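Local coordinates for piwi domain-containing protein (Vanderwaltozyma polyspora, PDB 5THE) that probably binds RNA as an Argonaute protein, of which this chain holds the C-terminal lobe with its Piwi domain, at residues A[28-33]-A[424-429]; A[436-441]-A[451-456]. All blocks are in the same frame, centred on the assembly; numbering follows the deposited sequence.

How the contacts relate
Both contacts belong to one run of antiparallel strands in the part of the lobe that carries the Piwi domain, and their centres lie about 9 Å apart. Contact 1 brings strand 25-31, from near the start of the chain, onto strand 423-425, nearly 400 residues later; contact 2 pairs strand 435-440 with strand 452-459 in a hairpin that follows along the chain. Strands 423-425 and 435-440 are themselves neighbours, probably joined by a hydrogen bond from Phe438 N to Val425 O. The early strand is thereby added to strands of the Piwi region, and contact 2 lies closer to the bound nucleic acid, about 6 Å at the nearest atom against about 14 Å for contact 1.

Contact 1 of 2, residues A[28-33]-A[424-429]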
loop_
_atom_site.group_PDB
_atom_site.type_symbol
_atom_site.label_atom_id
_atom_site.label_comp_id
_atom_site.label_asym_id
_atom_site.label_seq_id
_atom_site.Cartn_x
_atom_site.Cartn_y
_atom_site.Cartn_z
ATOM N N PRO A 28 3.022 20.558 -22.813
ATOM C CA PRO A 28 1.679 20.794 -22.271
ATOM C C PRO A 28 1.364 19.788 -21.176
ATOM O O PRO A 28 1.712 18.606 -21.270
ATOM C CB PRO A 28 0.755 20.614 -23.485
ATOM C CG PRO A 28 1.470 19.658 -24.328
ATOM C CD PRO A 28 2.950 19.972 -24.163
ATOM N N SER A 29 0.716 20.269 -20.126
ATOM C CA SER A 29 0.206 19.392 -19.088
ATOM C C SER A 29 -1.256 19.712 -18.841
ATOM O O SER A 29 -1.743 20.797 -19.165
ATOM C CB SER A 29 0.992 19.544 -17.774
ATOM O OG SER A 29 0.548 20.691 -17.072
ATOM N N ARG A 30 -1.947 18.759 -18.235
ATOM C CA ARG A 30 -3.271 18.998 -17.686
ATOM C C ARG A 30 -3.248 18.637 -16.208
ATOM O O ARG A 30 -2.582 17.683 -15.806
ATOM C CB ARG A 30 -4.342 18.193 -18.434
ATOM C CG ARG A 30 -4.476 18.588 -19.898
ATOM C CD ARG A 30 -5.251 17.540 -20.692
ATOM N NE ARG A 30 -4.484 16.307 -20.827
ATOM C CZ ARG A 30 -4.730 15.188 -20.152
ATOM N NH1 ARG A 30 -5.744 15.151 -19.294
ATOM N NH2 ARG A 30 -3.959 14.110 -20.330
ATOM N N ILE A 31 -3.937 19.417 -15.394
ATOM C CA ILE A 31 -4.009 19.139 -13.967
ATOM C C ILE A 31 -5.396 18.575 -13.697
ATOM O O ILE A 31 -6.406 19.271 -13.884
ATOM C CB ILE A 31 -3.713 20.390 -13.134
ATOM C CG1 ILE A 31 -2.343 20.934 -13.515
ATOM C CG2 ILE A 31 -3.744 20.080 -11.636
ATOM C CD1 ILE A 31 -2.117 22.359 -13.060
ATOM N N LEU A 32 -5.446 17.305 -13.297
ATOM C CA LEU A 32 -6.693 16.647 -12.942
ATOM C C LEU A 32 -7.169 17.078 -11.556
ATOM O O LEU A 32 -6.375 17.363 -10.657
ATOM C CB LEU A 32 -6.527 15.125 -12.978
ATOM C CG LEU A 32 -6.152 14.521 -14.336
ATOM C CD1 LEU A 32 -6.174 12.999 -14.289
ATOM C CD2 LEU A 32 -7.086 15.027 -15.434
ATOM N N ASP A 33 -8.487 17.124 -11.390
ATOM C CA ASP A 33 -9.048 17.443 -10.090
ATOM C C ASP A 33 -8.838 16.285 -9.114
ATOM O O ASP A 33 -8.723 15.126 -9.507
ATOM C CB ASP A 33 -10.536 17.772 -10.221
ATOM C CG ASP A 33 -10.786 19.017 -11.051
ATOM O OD1 ASP A 33 -9.955 19.958 -11.002
ATOM O OD2 ASP A 33 -11.804 19.055 -11.768
ATOM N N VAL A 424 -0.856 15.857 -15.183
ATOM C CA VAL A 424 -0.710 14.772 -16.143
ATOM C C VAL A 424 0.027 15.311 -17.355
ATOM O O VAL A 424 -0.273 16.411 -17.840
ATOM C CB VAL A 424 -2.070 14.195 -16.588
ATOM C CG1 VAL A 424 -1.851 12.944 -17.467
ATOM C CG2 VAL A 424 -2.916 13.862 -15.391
ATOM N N VAL A 425 0.958 14.521 -17.865
ATOM C CA VAL A 425 1.609 14.785 -19.136
ATOM C C VAL A 425 1.483 13.499 -19.943
ATOM O O VAL A 425 2.020 12.459 -19.544
ATOM C CB VAL A 425 3.079 15.197 -18.962
ATOM C CG1 VAL A 425 3.779 15.312 -20.318
ATOM C CG2 VAL A 425 3.173 16.528 -18.218
ATOM N N ASP A 426 0.721 13.542 -21.042
ATOM C CA ASP A 426 0.692 12.390 -21.936
ATOM C C ASP A 426 0.982 12.800 -23.373
ATOM O O ASP A 426 0.632 12.072 -24.303
ATOM C CB ASP A 426 -0.627 11.612 -21.820
ATOM C CG ASP A 426 -1.863 12.398 -22.296
ATOM O OD1 ASP A 426 -1.788 13.614 -22.580
ATOM O OD2 ASP A 426 -2.942 11.775 -22.369
ATOM N N ARG A 427 1.634 13.948 -23.571
ATOM C CA ARG A 427 2.070 14.378 -24.887
ATOM C C ARG A 427 3.511 14.859 -24.811
ATOM O O ARG A 427 3.993 15.254 -23.748
ATOM C CB ARG A 427 1.166 15.491 -25.435
ATOM C CG ARG A 427 -0.206 15.002 -25.838
ATOM C CD ARG A 427 -0.959 16.102 -26.454
ATOM N NE ARG A 427 -2.363 15.783 -26.665
ATOM C CZ ARG A 427 -2.847 15.285 -27.795
ATOM N NH1 ARG A 427 -2.025 15.031 -28.809
ATOM N NH2 ARG A 427 -4.146 15.047 -27.905
ATOM N N GLY A 428 4.202 14.800 -25.951
ATOM C CA GLY A 428 5.525 15.391 -26.071
ATOM C C GLY A 428 6.653 14.505 -25.576
ATOM O O GLY A 428 7.541 14.135 -26.345
ATOM N N ILE A 429 6.652 14.156 -24.289
ATOM C CA ILE A 429 7.714 13.316 -23.751
ATOM C C ILE A 429 7.297 11.863 -23.640
ATOM O O ILE A 429 8.099 11.034 -23.199
ATOM C CB ILE A 429 8.200 13.837 -22.388
ATOM C CG1 ILE A 429 7.031 13.898 -21.401
ATOM C CG2 ILE A 429 8.868 15.216 -22.552
ATOM C CD1 ILE A 429 7.474 14.108 -19.954
HETATM O O HOH W 1 0.184 16.345 -21.973
#
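Arg30 reaches Asp426 through a salt bridge, NH2 to OD1 at 3.2 Å, with the carboxylate oxygen at the edge of the guanidinium and in its plane. NH2 in turn stands above the carboxylate plane, and the two flat groups are turned 50° apart. Both ends have further partners: Arg30 NH1 bonds to Lys14 O and NH2 to Gln469 OE1, while Asp426 OD2 accepts from Gly12 N and Gln469 NE2, so outside bonds hold both charged groups. In the backbone, Arg30 and Val424 form an antiparallel hydrogen-bonded pair, Arg30 N to Val424 O at 2.9 Å and Val424 N to Arg30 O at 2.6 Å. This bridge, with a further backbone bond between Leu32 and Gly422, joins strand 25-31 to strand 423-425 of the Piwi region, with strand 16-22 along the far side of 25-31. Toward Pro28 the backbones diverge, and a water spans them, donating to Pro28 O and accepting from Asp426 N at 3.0 Å. Val424 points its side chain to the same face as Arg30. Its CG2, anti to the carbonyl carbon, presses on Leu32 CG at 3.5 Å, a tight carbon contact, while CG1 lies 3.7 Å from Arg30 NH2. Gln469 and Asn473 of helix 465-475 pack on Leu32. Val425 CG2 meets Ser29 CB at 3.7 Å, and Pro28 CG loosely approaches Arg427 CB.

Contact 2 of 2, residues A[436-441]-A[451-456]; sequences DFFIQS and PCHYWC
His453 donates from NE2 to Asp436 OD2 at 2.7 Å, a nearly straight bond (166°) that lies in the imidazole plane and uses the anti lone pair of the carboxylate. The same imidazole stacks face to face on the Phe438 ring, centroids 3.9 Å apart and planes at 19°, with Phe438 CZ over its centre; Trp455 NE1 sits over the opposite face. Asp436 CB in turn lies over the six-membered ring of Trp455 in a CH-pi contact, 3.7 Å from the centroid. Asp436 OD1 forms a salt bridge with Arg8 and accepts from Ser431 N. An alanine in place of His453 would probably leave Asp436 OD2 without this donor and open a gap between Phe438 and Trp455. On the other face of the hairpin, Tyr454 CB rests over the Phe437 ring, its contact with CE1 being 3.4 Å; the two rings are slid apart and barely overlap. Ile439 CB meets Tyr454 CE1, and a water links Tyr454 OH at 2.7 Å with Ser441 OG. Paired backbone bonds at Phe437-Tyr454 and Ile439-Cys452 fix this antiparallel register. The hairpin belongs to the Piwi domain, a member of the RNase H clan. It lies between strand 423-425, beside 435-440, and strand 383-389, beside 452-459, while helix 465-475 packs on Phe437 and Tyr454 through Gln469 and Cys472.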
loop_
_atom_site.group_PDB
_atom_site.type_symbol
_atom_site.label_atom_id
_atom_site.label_comp_id
_atom_site.label_asym_id
_atom_site.label_seq_id
_atom_site.Cartn_x
_atom_site.Cartn_y
_atom_site.Cartn_z
ATOM N N ASP A 436 1.191 5.424 -22.793
ATOM C CA ASP A 436 1.821 5.843 -21.550
ATOM C C ASP A 436 1.475 7.292 -21.212
ATOM O O ASP A 436 1.040 8.082 -22.059
ATOM C CB ASP A 436 3.350 5.636 -21.590
ATOM C CG ASP A 436 4.063 6.624 -22.512
ATOM O OD1 ASP A 436 3.575 6.880 -23.629
ATOM O OD2 ASP A 436 5.129 7.137 -22.117
ATOM N N PHE A 437 1.629 7.614 -19.932
ATOM C CA PHE A 437 1.368 8.961 -19.444
ATOM C C PHE A 437 2.082 9.120 -18.112
ATOM O O PHE A 437 2.385 8.140 -17.429
ATOM C CB PHE A 437 -0.137 9.254 -19.318
ATOM C CG PHE A 437 -0.907 8.222 -18.553
ATOM C CD1 PHE A 437 -0.972 8.267 -17.170
ATOM C CD2 PHE A 437 -1.586 7.216 -19.220
ATOM C CE1 PHE A 437 -1.684 7.323 -16.465
ATOM C CE2 PHE A 437 -2.308 6.257 -18.519
ATOM C CZ PHE A 437 -2.353 6.308 -17.137
ATOM N N PHE A 438 2.391 10.366 -17.779
ATOM C CA PHE A 438 2.940 10.711 -16.477
ATOM C C PHE A 438 1.846 11.347 -15.641
ATOM O O PHE A 438 1.035 12.121 -16.158
ATOM C CB PHE A 438 4.097 11.710 -16.586
ATOM C CG PHE A 438 5.326 11.179 -17.256
ATOM C CD1 PHE A 438 5.438 11.188 -18.638
ATOM C CD2 PHE A 438 6.401 10.729 -16.496
ATOM C CE1 PHE A 438 6.579 10.729 -19.258
ATOM C CE2 PHE A 438 7.558 10.271 -17.110
ATOM C CZ PHE A 438 7.651 10.273 -18.489
ATOM N N ILE A 439 1.836 11.043 -14.347
ATOM C CA ILE A 439 1.037 11.816 -13.398
ATOM C C ILE A 439 1.903 12.088 -12.179
ATOM O O ILE A 439 2.541 11.180 -11.643
ATOM C CB ILE A 439 -0.269 11.118 -12.973
ATOM C CG1 ILE A 439 -1.110 10.700 -14.179
ATOM C CG2 ILE A 439 -1.089 12.055 -12.122
ATOM C CD1 ILE A 439 -2.418 9.949 -13.812
ATOM N N GLN A 440 1.952 13.337 -11.763
ATOM C CA GLN A 440 2.574 13.699 -10.497
ATOM C C GLN A 440 1.403 13.942 -9.562
ATOM O O GLN A 440 0.786 15.001 -9.597
ATOM C CB GLN A 440 3.483 14.917 -10.651
ATOM C CG GLN A 440 4.254 15.288 -9.415
ATOM C CD GLN A 440 5.458 16.149 -9.755
ATOM O OE1 GLN A 440 6.046 16.002 -10.832
ATOM N NE2 GLN A 440 5.814 17.064 -8.858
ATOM N N SER A 441 1.060 12.929 -8.772
ATOM C CA SER A 441 -0.198 12.930 -8.041
ATOM C C SER A 441 -0.083 13.565 -6.663
ATOM O O SER A 441 -1.107 13.912 -6.068
ATOM C CB SER A 441 -0.703 11.487 -7.913
ATOM O OG SER A 441 0.391 10.653 -7.516
ATOM N N PRO A 451 7.470 12.517 -10.947
ATOM C CA PRO A 451 6.199 11.990 -11.447
ATOM C C PRO A 451 6.252 10.475 -11.594
ATOM O O PRO A 451 7.316 9.866 -11.698
ATOM C CB PRO A 451 6.043 12.682 -12.803
ATOM C CG PRO A 451 7.481 12.944 -13.261
ATOM C CD PRO A 451 8.277 13.166 -12.000
ATOM N N CYS A 452 5.075 9.853 -11.569
ATOM C CA CYS A 452 4.986 8.432 -11.863
ATOM C C CYS A 452 4.766 8.253 -13.358
ATOM O O CYS A 452 3.980 8.984 -13.975
ATOM C CB CYS A 452 3.854 7.762 -11.088
ATOM S SG CYS A 452 3.807 5.958 -11.335
ATOM N N HIS A 453 5.502 7.313 -13.942
ATOM C CA HIS A 453 5.357 6.963 -15.354
ATOM C C HIS A 453 4.501 5.700 -15.463
ATOM O O HIS A 453 4.871 4.646 -14.934
ATOM C CB HIS A 453 6.732 6.762 -16.006
ATOM C CG HIS A 453 6.703 6.862 -17.503
ATOM N ND1 HIS A 453 7.842 6.835 -18.277
ATOM C CD2 HIS A 453 5.664 6.987 -18.365
ATOM C CE1 HIS A 453 7.508 6.941 -19.553
ATOM N NE2 HIS A 453 6.193 7.031 -19.634
ATOM N N TYR A 454 3.352 5.819 -16.126
ATOM C CA TYR A 454 2.386 4.745 -16.258
ATOM C C TYR A 454 2.363 4.244 -17.691
ATOM O O TYR A 454 2.458 5.034 -18.635
ATOM C CB TYR A 454 0.969 5.202 -15.916
ATOM C CG TYR A 454 0.719 5.704 -14.526
ATOM C CD1 TYR A 454 0.966 7.034 -14.187
ATOM C CD2 TYR A 454 0.171 4.867 -13.561
ATOM C CE1 TYR A 454 0.699 7.500 -12.908
ATOM C CE2 TYR A 454 -0.094 5.320 -12.283
ATOM C CZ TYR A 454 0.159 6.639 -11.961
ATOM O OH TYR A 454 -0.117 7.096 -10.677
ATOM N N TRP A 455 2.167 2.942 -17.849
ATOM C CA TRP A 455 1.890 2.362 -19.153
ATOM C C TRP A 455 0.669 1.463 -19.044
ATOM O O TRP A 455 0.631 0.575 -18.195
ATOM C CB TRP A 455 3.083 1.557 -19.667
ATOM C CG TRP A 455 4.393 2.306 -19.666
ATOM C CD1 TRP A 455 5.122 2.721 -18.568
ATOM C CD2 TRP A 455 5.147 2.687 -20.809
ATOM N NE1 TRP A 455 6.278 3.349 -18.973
ATOM C CE2 TRP A 455 6.321 3.336 -20.345
ATOM C CE3 TRP A 455 4.954 2.541 -22.185
ATOM C CZ2 TRP A 455 7.284 3.846 -21.211
ATOM C CZ3 TRP A 455 5.919 3.050 -23.047
ATOM C CH2 TRP A 455 7.070 3.695 -22.555
ATOM N N CYS A 456 -0.321 1.682 -19.901
ATOM C CA CYS A 456 -1.333 0.657 -20.103
ATOM C C CYS A 456 -0.745 -0.377 -21.061
ATOM O O CYS A 456 -0.538 -0.087 -22.244
ATOM C CB CYS A 456 -2.626 1.245 -20.652
ATOM S SG CYS A 456 -3.888 -0.055 -20.907
HETATM O O HOH W 2 0.811 9.541 -10.044
#